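Local atomic coordinates of ferripyochelin binding protein (PDB entry 1V3W), a protein that probably catalyses the reversible hydration of carbon dioxide as a trimeric, zinc-containing gamma-class carbonic anhydrase that also binds calcium. Residues Asp28-Glu33 / Ile47-Val52; Trp38-Leu43 / Gln59-Ile64; Gly53-Val58 / Gly75-Ile80. All blocks are in the same frame, centred on the assembly; numbering follows the deposited sequence.

Contact 1 (Asp28-Glu33 / Ile47-Val52)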
loop_
_atom_site.group_PDB
_atom_site.type_symbol
_atom_site.label_atom_id
_atom_site.label_comp_id
_atom_site.label_asym_id
_atom_site.label_seq_id
_atom_site.Cartn_x
_atom_site.Cartn_y
_atom_site.Cartn_z
ATOM N N ASP A 28 -19.513 6.803 6.934
ATOM C CA ASP A 28 -20.327 7.132 5.772
ATOM C C ASP A 28 -19.807 6.492 4.495
ATOM O O ASP A 28 -19.171 7.147 3.669
ATOM C CB ASP A 28 -20.390 8.654 5.615
ATOM C CG ASP A 28 -21.502 9.105 4.684
ATOM O OD1 ASP A 28 -21.643 10.330 4.496
ATOM O OD2 ASP A 28 -22.232 8.243 4.147
ATOM N N VAL A 29 -20.101 5.207 4.347
ATOM C CA VAL A 29 -19.687 4.442 3.185
ATOM C C VAL A 29 -20.888 3.690 2.639
ATOM O O VAL A 29 -21.650 3.088 3.398
ATOM C CB VAL A 29 -18.589 3.417 3.550
ATOM C CG1 VAL A 29 -18.213 2.592 2.326
ATOM C CG2 VAL A 29 -17.373 4.137 4.101
ATOM N N VAL A 30 -21.067 3.747 1.324
ATOM C CA VAL A 30 -22.163 3.047 0.674
ATOM C C VAL A 30 -21.569 2.047 -0.311
ATOM O O VAL A 30 -20.776 2.420 -1.175
ATOM C CB VAL A 30 -23.083 4.015 -0.105
ATOM C CG1 VAL A 30 -24.196 3.232 -0.783
ATOM C CG2 VAL A 30 -23.662 5.065 0.835
ATOM N N LEU A 31 -21.932 0.777 -0.167
ATOM C CA LEU A 31 -21.447 -0.264 -1.069
ATOM C C LEU A 31 -22.684 -0.881 -1.719
ATOM O O LEU A 31 -23.465 -1.562 -1.053
ATOM C CB LEU A 31 -20.668 -1.331 -0.274
ATOM C CG LEU A 31 -19.437 -0.854 0.513
ATOM C CD1 LEU A 31 -18.805 -2.021 1.265
ATOM C CD2 LEU A 31 -18.433 -0.229 -0.441
ATOM N N GLU A 32 -22.842 -0.694 -3.033
ATOM C CA GLU A 32 -24.005 -1.252 -3.714
ATOM C C GLU A 32 -23.906 -2.730 -3.997
ATOM O O GLU A 32 -22.965 -3.430 -3.598
ATOM C CB GLU A 32 -24.276 -0.534 -5.050
ATOM C CG GLU A 32 -25.461 0.453 -5.034
ATOM C CD GLU A 32 -26.839 -0.186 -5.267
ATOM O OE1 GLU A 32 -27.003 -1.403 -5.044
ATOM O OE2 GLU A 32 -27.768 0.552 -5.664
ATOM N N GLU A 33 -24.936 -3.199 -4.684
ATOM C CA GLU A 33 -25.004 -4.588 -5.106
ATOM C C GLU A 33 -23.809 -5.113 -5.895
ATOM O O GLU A 33 -23.287 -4.436 -6.778
ATOM C CB GLU A 33 -26.304 -4.765 -5.900
ATOM C CG GLU A 33 -26.505 -6.086 -6.606
ATOM C CD GLU A 33 -27.891 -6.177 -7.220
ATOM O OE1 GLU A 33 -28.503 -5.114 -7.468
ATOM O OE2 GLU A 33 -28.366 -7.306 -7.459
ATOM N N ILE A 47 -15.113 11.845 6.931
ATOM C CA ILE A 47 -15.258 13.251 6.566
ATOM C C ILE A 47 -16.435 13.283 5.593
ATOM O O ILE A 47 -17.578 13.456 6.016
ATOM C CB ILE A 47 -13.972 13.818 5.913
ATOM C CG1 ILE A 47 -12.794 13.691 6.891
ATOM C CG2 ILE A 47 -14.175 15.287 5.547
ATOM C CD1 ILE A 47 -11.474 14.221 6.354
ATOM N N GLU A 48 -16.171 13.100 4.302
ATOM C CA GLU A 48 -17.245 13.071 3.311
ATOM C C GLU A 48 -17.591 11.611 3.018
ATOM O O GLU A 48 -16.867 10.696 3.408
ATOM C CB GLU A 48 -16.819 13.752 2.006
ATOM C CG GLU A 48 -16.479 15.237 2.112
ATOM C CD GLU A 48 -17.645 16.087 2.580
ATOM O OE1 GLU A 48 -18.806 15.652 2.427
ATOM O OE2 GLU A 48 -17.397 17.201 3.086
ATOM N N GLN A 49 -18.698 11.396 2.321
ATOM C CA GLN A 49 -19.131 10.047 1.987
ATOM C C GLN A 49 -18.266 9.380 0.922
ATOM O O GLN A 49 -17.675 10.044 0.065
ATOM C CB GLN A 49 -20.579 10.074 1.485
ATOM C CG GLN A 49 -21.148 8.700 1.134
ATOM C CD GLN A 49 -22.580 8.766 0.623
ATOM O OE1 GLN A 49 -22.825 8.987 -0.566
ATOM N NE2 GLN A 49 -23.534 8.582 1.527
ATOM N N ILE A 50 -18.184 8.057 1.005
ATOM C CA ILE A 50 -17.479 7.259 0.009
ATOM C C ILE A 50 -18.576 6.370 -0.552
ATOM O O ILE A 50 -19.155 5.560 0.172
ATOM C CB ILE A 50 -16.384 6.371 0.623
ATOM C CG1 ILE A 50 -15.271 7.250 1.193
ATOM C CG2 ILE A 50 -15.825 5.426 -0.446
ATOM C CD1 ILE A 50 -14.284 6.495 2.055
ATOM N N TYR A 51 -18.880 6.552 -1.834
ATOM C CA TYR A 51 -19.920 5.778 -2.498
ATOM C C TYR A 51 -19.302 4.861 -3.544
ATOM O O TYR A 51 -18.515 5.312 -4.375
ATOM C CB TYR A 51 -20.911 6.724 -3.183
ATOM C CG TYR A 51 -22.028 6.014 -3.907
ATOM C CD1 TYR A 51 -23.236 5.738 -3.267
ATOM C CD2 TYR A 51 -21.866 5.588 -5.223
ATOM C CE1 TYR A 51 -24.257 5.053 -3.926
ATOM C CE2 TYR A 51 -22.875 4.901 -5.886
ATOM C CZ TYR A 51 -24.063 4.639 -5.233
ATOM O OH TYR A 51 -25.045 3.954 -5.903
ATOM N N VAL A 52 -19.657 3.580 -3.496
ATOM C CA VAL A 52 -19.151 2.607 -4.458
ATOM C C VAL A 52 -20.332 1.984 -5.201
ATOM O O VAL A 52 -21.133 1.254 -4.614
ATOM C CB VAL A 52 -18.337 1.504 -3.757
ATOM C CG1 VAL A 52 -17.750 0.552 -4.788
ATOM C CG2 VAL A 52 -17.226 2.137 -2.927
#

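Contact 2 (Trp38-Leu43 / Gln59-Ile64). With CA (calcium ion), chain C; EDO (1,2-ethanediol), chain H.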
loop_
_atom_site.group_PDB
_atom_site.type_symbol
_atom_site.label_atom_id
_atom_site.label_comp_id
_atom_site.label_asym_id
_atom_site.label_seq_id
_atom_site.Cartn_x
_atom_site.Cartn_y
_atom_site.Cartn_z
ATOM N N TRP A 38 -11.716 -6.063 -0.731
ATOM C CA TRP A 38 -10.753 -7.106 -0.430
ATOM C C TRP A 38 -9.840 -6.901 0.774
ATOM O O TRP A 38 -9.801 -5.822 1.358
ATOM C CB TRP A 38 -9.990 -7.396 -1.726
ATOM C CG TRP A 38 -10.972 -7.808 -2.796
ATOM C CD1 TRP A 38 -11.674 -6.985 -3.637
ATOM C CD2 TRP A 38 -11.493 -9.129 -3.001
ATOM N NE1 TRP A 38 -12.602 -7.716 -4.348
ATOM C CE2 TRP A 38 -12.504 -9.026 -3.986
ATOM C CE3 TRP A 38 -11.191 -10.382 -2.462
ATOM C CZ2 TRP A 38 -13.236 -10.145 -4.415
ATOM C CZ3 TRP A 38 -11.918 -11.486 -2.892
ATOM C CH2 TRP A 38 -12.923 -11.360 -3.868
ATOM N N PRO A 39 -9.108 -7.954 1.179
ATOM C CA PRO A 39 -8.212 -7.867 2.333
ATOM C C PRO A 39 -7.333 -6.633 2.437
ATOM O O PRO A 39 -6.687 -6.235 1.472
ATOM C CB PRO A 39 -7.374 -9.136 2.216
ATOM C CG PRO A 39 -8.327 -10.107 1.611
ATOM C CD PRO A 39 -9.005 -9.281 0.542
ATOM N N SER A 40 -7.322 -6.039 3.626
ATOM C CA SER A 40 -6.485 -4.881 3.921
ATOM C C SER A 40 -6.880 -3.581 3.227
ATOM O O SER A 40 -6.153 -2.589 3.309
ATOM C CB SER A 40 -5.022 -5.219 3.608
ATOM O OG SER A 40 -4.180 -4.952 4.720
ATOM N N ALA A 41 -8.016 -3.583 2.540
ATOM C CA ALA A 41 -8.496 -2.369 1.893
ATOM C C ALA A 41 -9.121 -1.518 2.994
ATOM O O ALA A 41 -9.678 -2.054 3.954
ATOM C CB ALA A 41 -9.535 -2.706 0.836
ATOM N N VAL A 42 -9.023 -0.201 2.865
ATOM C CA VAL A 42 -9.585 0.706 3.858
ATOM C C VAL A 42 -10.464 1.765 3.210
ATOM O O VAL A 42 -10.011 2.503 2.338
ATOM C CB VAL A 42 -8.473 1.437 4.662
ATOM C CG1 VAL A 42 -9.104 2.382 5.683
ATOM C CG2 VAL A 42 -7.574 0.420 5.363
ATOM N N LEU A 43 -11.727 1.814 3.623
ATOM C CA LEU A 43 -12.665 2.816 3.129
ATOM C C LEU A 43 -13.038 3.618 4.373
ATOM O O LEU A 43 -13.875 3.199 5.172
ATOM C CB LEU A 43 -13.910 2.166 2.506
ATOM C CG LEU A 43 -13.707 1.485 1.147
ATOM C CD1 LEU A 43 -12.867 0.231 1.318
ATOM C CD2 LEU A 43 -15.053 1.133 0.541
ATOM N N GLN A 59 -9.764 -3.434 -4.423
ATOM C CA GLN A 59 -8.787 -4.470 -4.139
ATOM C C GLN A 59 -7.899 -4.362 -2.904
ATOM O O GLN A 59 -7.960 -3.390 -2.148
ATOM C CB GLN A 59 -7.970 -4.709 -5.411
ATOM C CG GLN A 59 -8.858 -5.296 -6.516
ATOM C CD GLN A 59 -8.195 -5.363 -7.877
ATOM O OE1 GLN A 59 -6.971 -5.323 -7.994
ATOM N NE2 GLN A 59 -9.010 -5.480 -8.921
ATOM N N ASP A 60 -7.091 -5.397 -2.698
ATOM C CA ASP A 60 -6.220 -5.497 -1.531
ATOM C C ASP A 60 -5.309 -4.306 -1.306
ATOM O O ASP A 60 -4.702 -3.786 -2.237
ATOM C CB ASP A 60 -5.352 -6.758 -1.624
ATOM C CG ASP A 60 -6.049 -7.898 -2.335
ATOM O OD1 ASP A 60 -6.510 -8.845 -1.663
ATOM O OD2 ASP A 60 -6.138 -7.837 -3.577
ATOM N N ASN A 61 -5.209 -3.899 -0.045
ATOM C CA ASN A 61 -4.352 -2.795 0.373
ATOM C C ASN A 61 -4.628 -1.438 -0.257
ATOM O O ASN A 61 -3.766 -0.558 -0.272
ATOM C CB ASN A 61 -2.879 -3.189 0.201
ATOM C CG ASN A 61 -2.399 -4.087 1.324
ATOM O OD1 ASN A 61 -2.586 -3.764 2.492
ATOM N ND2 ASN A 61 -1.786 -5.213 0.982
ATOM N N VAL A 62 -5.845 -1.276 -0.766
ATOM C CA VAL A 62 -6.276 -0.009 -1.346
ATOM C C VAL A 62 -6.761 0.883 -0.207
ATOM O O VAL A 62 -7.228 0.389 0.816
ATOM C CB VAL A 62 -7.473 -0.214 -2.305
ATOM C CG1 VAL A 62 -8.164 1.119 -2.595
ATOM C CG2 VAL A 62 -7.001 -0.841 -3.595
ATOM N N SER A 63 -6.614 2.194 -0.367
ATOM C CA SER A 63 -7.133 3.129 0.622
ATOM C C SER A 63 -8.038 4.109 -0.113
ATOM O O SER A 63 -7.712 4.560 -1.214
ATOM C CB SER A 63 -6.016 3.927 1.304
ATOM O OG SER A 63 -5.189 3.094 2.087
ATOM N N ILE A 64 -9.191 4.405 0.475
ATOM C CA ILE A 64 -10.099 5.384 -0.104
ATOM C C ILE A 64 -10.449 6.350 1.014
ATOM O O ILE A 64 -10.823 5.937 2.113
ATOM C CB ILE A 64 -11.395 4.754 -0.655
ATOM C CG1 ILE A 64 -11.054 3.712 -1.720
ATOM C CG2 ILE A 64 -12.278 5.848 -1.266
ATOM C CD1 ILE A 64 -12.268 3.057 -2.360
HETATM CA CA CA C . -2.745 -3.049 4.635
HETATM C C1 EDO H . -4.676 -7.719 7.190
HETATM O O1 EDO H . -5.598 -6.667 6.932
HETATM C C2 EDO H . -5.119 -8.525 8.434
HETATM O O2 EDO H . -6.332 -7.994 8.985
#

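Contact 3 (Gly53-Val58 / Gly75-Ile80)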
loop_
_atom_site.group_PDB
_atom_site.type_symbol
_atom_site.label_atom_id
_atom_site.label_comp_id
_atom_site.label_asym_id
_atom_site.label_seq_id
_atom_site.Cartn_x
_atom_site.Cartn_y
_atom_site.Cartn_z
ATOM N N GLY A 53 -20.418 2.281 -6.496
ATOM C CA GLY A 53 -21.507 1.788 -7.326
ATOM C C GLY A 53 -21.514 0.303 -7.625
ATOM O O GLY A 53 -20.549 -0.405 -7.351
ATOM N N LYS A 54 -22.611 -0.163 -8.215
ATOM C CA LYS A 54 -22.782 -1.572 -8.537
ATOM C C LYS A 54 -21.659 -2.210 -9.344
ATOM O O LYS A 54 -21.072 -1.588 -10.232
ATOM C CB LYS A 54 -24.106 -1.792 -9.286
ATOM C CG LYS A 54 -25.354 -1.462 -8.477
ATOM C CD LYS A 54 -26.607 -2.110 -9.070
ATOM C CE LYS A 54 -26.933 -1.586 -10.462
ATOM N NZ LYS A 54 -27.318 -0.148 -10.447
ATOM N N TYR A 55 -21.376 -3.467 -9.010
ATOM C CA TYR A 55 -20.375 -4.280 -9.700
ATOM C C TYR A 55 -18.939 -3.794 -9.586
ATOM O O TYR A 55 -18.082 -4.225 -10.362
ATOM C CB TYR A 55 -20.711 -4.382 -11.191
ATOM C CG TYR A 55 -22.174 -4.573 -11.519
ATOM C CD1 TYR A 55 -22.823 -5.776 -11.256
ATOM C CD2 TYR A 55 -22.897 -3.553 -12.128
ATOM C CE1 TYR A 55 -24.163 -5.959 -11.600
ATOM C CE2 TYR A 55 -24.233 -3.723 -12.475
ATOM C CZ TYR A 55 -24.858 -4.927 -12.211
ATOM O OH TYR A 55 -26.174 -5.101 -12.575
ATOM N N SER A 56 -18.666 -2.908 -8.636
ATOM C CA SER A 56 -17.316 -2.381 -8.486
ATOM C C SER A 56 -16.525 -3.065 -7.382
ATOM O O SER A 56 -17.087 -3.511 -6.379
ATOM C CB SER A 56 -17.373 -0.871 -8.248
ATOM O OG SER A 56 -17.883 -0.215 -9.401
ATOM N N ASN A 57 -15.213 -3.152 -7.580
ATOM C CA ASN A 57 -14.336 -3.796 -6.609
ATOM C C ASN A 57 -13.229 -2.875 -6.111
ATOM O O ASN A 57 -12.693 -2.063 -6.862
ATOM C CB ASN A 57 -13.712 -5.060 -7.210
ATOM C CG ASN A 57 -12.971 -4.791 -8.510
ATOM O OD1 ASN A 57 -13.552 -4.851 -9.601
ATOM N ND2 ASN A 57 -11.688 -4.492 -8.403
ATOM N N VAL A 58 -12.899 -3.023 -4.832
ATOM C CA VAL A 58 -11.854 -2.237 -4.180
ATOM C C VAL A 58 -10.867 -3.293 -3.698
ATOM O O VAL A 58 -11.100 -3.961 -2.692
ATOM C CB VAL A 58 -12.430 -1.454 -2.984
ATOM C CG1 VAL A 58 -11.359 -0.580 -2.368
ATOM C CG2 VAL A 58 -13.611 -0.598 -3.448
ATOM N N GLY A 75 -18.298 4.952 -9.697
ATOM C CA GLY A 75 -19.391 4.445 -10.510
ATOM C C GLY A 75 -19.504 2.932 -10.523
ATOM O O GLY A 75 -19.047 2.252 -9.597
ATOM N N GLU A 76 -20.110 2.407 -11.586
ATOM C CA GLU A 76 -20.322 0.974 -11.741
ATOM C C GLU A 76 -19.239 0.293 -12.569
ATOM O O GLU A 76 -18.621 0.915 -13.434
ATOM C CB GLU A 76 -21.679 0.712 -12.396
ATOM C CG GLU A 76 -22.841 1.394 -11.704
ATOM C CD GLU A 76 -24.172 0.764 -12.057
ATOM O OE1 GLU A 76 -24.215 -0.056 -13.001
ATOM O OE2 GLU A 76 -25.173 1.091 -11.390
ATOM N N TYR A 77 -19.031 -0.995 -12.306
ATOM C CA TYR A 77 -18.024 -1.778 -13.020
ATOM C C TYR A 77 -16.653 -1.126 -12.929
ATOM O O TYR A 77 -15.889 -1.114 -13.899
ATOM C CB TYR A 77 -18.418 -1.937 -14.489
ATOM C CG TYR A 77 -19.658 -2.773 -14.710
ATOM C CD1 TYR A 77 -19.608 -4.167 -14.646
ATOM C CD2 TYR A 77 -20.876 -2.170 -15.014
ATOM C CE1 TYR A 77 -20.743 -4.938 -14.884
ATOM C CE2 TYR A 77 -22.015 -2.929 -15.255
ATOM C CZ TYR A 77 -21.942 -4.311 -15.190
ATOM O OH TYR A 77 -23.061 -5.072 -15.441
ATOM N N VAL A 78 -16.346 -0.572 -11.761
ATOM C CA VAL A 78 -15.056 0.061 -11.546
ATOM C C VAL A 78 -14.130 -0.900 -10.822
ATOM O O VAL A 78 -14.522 -1.554 -9.856
ATOM C CB VAL A 78 -15.181 1.348 -10.701
ATOM C CG1 VAL A 78 -13.791 1.880 -10.350
ATOM C CG2 VAL A 78 -15.963 2.400 -11.469
ATOM N N THR A 79 -12.901 -0.991 -11.315
ATOM C CA THR A 79 -11.890 -1.843 -10.712
ATOM C C THR A 79 -10.843 -0.949 -10.067
ATOM O O THR A 79 -10.150 -0.208 -10.762
ATOM C CB THR A 79 -11.194 -2.723 -11.773
ATOM O OG1 THR A 79 -12.122 -3.687 -12.282
ATOM C CG2 THR A 79 -9.996 -3.446 -11.168
ATOM N N ILE A 80 -10.745 -0.990 -8.742
ATOM C CA ILE A 80 -9.739 -0.193 -8.051
ATOM C C ILE A 80 -8.619 -1.169 -7.708
ATOM O O ILE A 80 -8.721 -1.962 -6.770
ATOM C CB ILE A 80 -10.306 0.471 -6.784
ATOM C CG1 ILE A 80 -11.551 1.288 -7.153
ATOM C CG2 ILE A 80 -9.250 1.388 -6.167
ATOM C CD1 ILE A 80 -12.158 2.040 -5.996
#

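Contact 1 (Asp28-Glu33 / Ile47-Val52)
Leu-31 and Val-52 project together from the sheet into the core, with Leu-31 CD2 packed 3.6 Å from Val-52 CG2. On the same face Val-29 and Ile-50 pair more slackly: Val-29 CG2 stays 4.3 Å from Ile-50 CB. Val-29 also packs on Leu-43, and Ile-50 on Ile-64. All four side chains are buried, close at the Leu-31/Val-52 end and looser at the other. Strands 29-31 and 49-52 run parallel, their short axes 5° apart, and are joined by a ladder of four backbone bonds from Ile-50 N to Asp-28 O, Val-30 N to Ile-50 O, Val-52 N to Val-30 O and Glu-32 N to Val-52 O. They are successive rungs of one wall of a left-handed parallel beta-helix, the fold of the hexapeptide-repeat family, in which one face of each strand looks into the core. The other face, carrying Val-30 and Tyr-51, is the partly exposed one. Here Val-30 CB sits 3.6 Å from Tyr-51 CD1, and Val-30 CG1 is as near to Tyr-51 CE1; the ring is met obliquely. Tyr-51 CG, anti to its backbone N (chi1 180°), comes within 4.4 Å of Val-30 CB. Toward the start of the strands on this outer side a polar pair closes the row: Gln-49, its chain extended, brings NE2 to 2.9 Å from Asp-28 OD2, meeting the carboxylate on its syn side, 24° out of plane, while the acceptor lies in the plane of the amide. The amide also rests against Val-30, with Gln-49 NE2 3.6 Å from Val-30 CG2. The second carboxylate oxygen, Asp-28 OD1, forms a salt bridge with Lys-9, so both oxygens of this partly exposed group are engaged.

Contact 2 (Trp38-Leu43 / Gln59-Ile64)
Asn-61 OD1 and Ser-40 OG share a calcium ion, at 2.3 Å from Asn-61 OD1 and 2.4 Å from Ser-40 OG. Four further ligand atoms come from the Ser-40 and Asn-61 residues of the second and third subunits, so six side-chain oxygens surround the metal where the three chains of the trimer meet. The two oxygens of this chain are 3.0 Å apart, Ser-40 OG to Asn-61 OD1, a closeness explained by the shared metal and not by a hydrogen bond. The serine oxygen is also hydrogen-bonded to O1 of a 1,2-ethanediol molecule, probably from the crystallisation liquor. The Asn-61 side chain is also bonded to Ser-63 of the third subunit. Each ligand occupies the third place of a type II turn, Trp-38 to Ala-41 and Gln-59 to Val-62, and both have positive phi. The turns are stacked and tied by Asn-61 N to Pro-39 O at 3.2 Å. Away from the metal, Asp-60 runs alongside Pro-39, with Asp-60 OD1 3.4 Å from Pro-39 CD; its carboxylate is salt-bridged through OD2 to Arg-44 of the third subunit and weakly bonded to His-82. Asp-60 N is buried here without a partner. Beyond the turns the chains become parallel strands, linked by Val-42 N to Val-62 O and Ile-64 N to Val-42 O, each 2.8 Å. Leu-43 and Ile-64 then turn into the core of the beta-helix together, CG of Leu-43 4.1 Å from CD1 of Ile-64. There they meet strand 57-58 at Val-58, Leu-43 also touches strand 29-31, and Ile-64 reaches Ile-80 of strand 79-80, while Trp-38, at the far end, packs its indole on Tyr-159 and His-166 of helix 146-169.

Contact 3 (Gly53-Val58 / Gly75-Ile80)
Tyr-55 lies over Tyr-77 in an offset stack, the ring centroids 4.3 Å apart and the planes 18° from parallel; the Tyr-77 ring also meets that of Tyr-94. From its root outward, Tyr-55 CB sits over the Tyr-77 face as a CH-pi contact, 3.9 Å from the ring centroid; CG meets CE1 and CZ; CD2 comes closest, 3.3 Å from Tyr-77 CZ; and CE2 and CZ pass beneath the Tyr-77 hydroxyl. At the Tyr-55 rim, near the ring plane, Glu-76 OE1 approaches CE2, while Glu-76 OE2 forms a salt bridge with Lys-54 NZ at 2.7 Å. An alanine in place of Tyr-77 would probably uncover one face of the Tyr-55 ring and leave it freer to turn. Deeper in, Ser-56 OG both gives and takes: it donates to Gly-75 O at 2.7 Å and accepts from Val-78 N at 2.8 Å. The serine oxygen thereby links two successive coils of the beta-helix. Gly-53 fits closely over Gly-75, where a side chain would run into the Gly-75 carbonyl. Parallel pairing then begins, with Asn-57 N bonded to Val-78 O and Ile-80 N to Asn-57 O. Val-58 and Ile-80 point into the core against Ile-64 of strand 63-65; on the outside, helix 146-169 lies against Asn-57, Tyr-77 and Thr-79.

How the contacts relate
The three contacts join neighbouring coils of one left-handed beta-helix, each on a different one of its three sheets, the strands of every contact pairing in parallel: contact 1 on strands 29-31 and 49-52, contact 2 on strands 42-45 and 63-65, contact 3 on strands 57-58 and 79-80. Their centres lie about 12 to 14 Å apart. Along the chain, contacts 1 and 2 alternate, as do 2 and 3, whereas contact 1 closes before contact 3 opens. Leu-31 touches Leu-43 in the core, and Val-62 of the turn touches Ile-80. Contact 2 supplies two ligands of the calcium ion shared by the trimer, and contact 3 lies against helix 146-169 without touching another chain of the assembly.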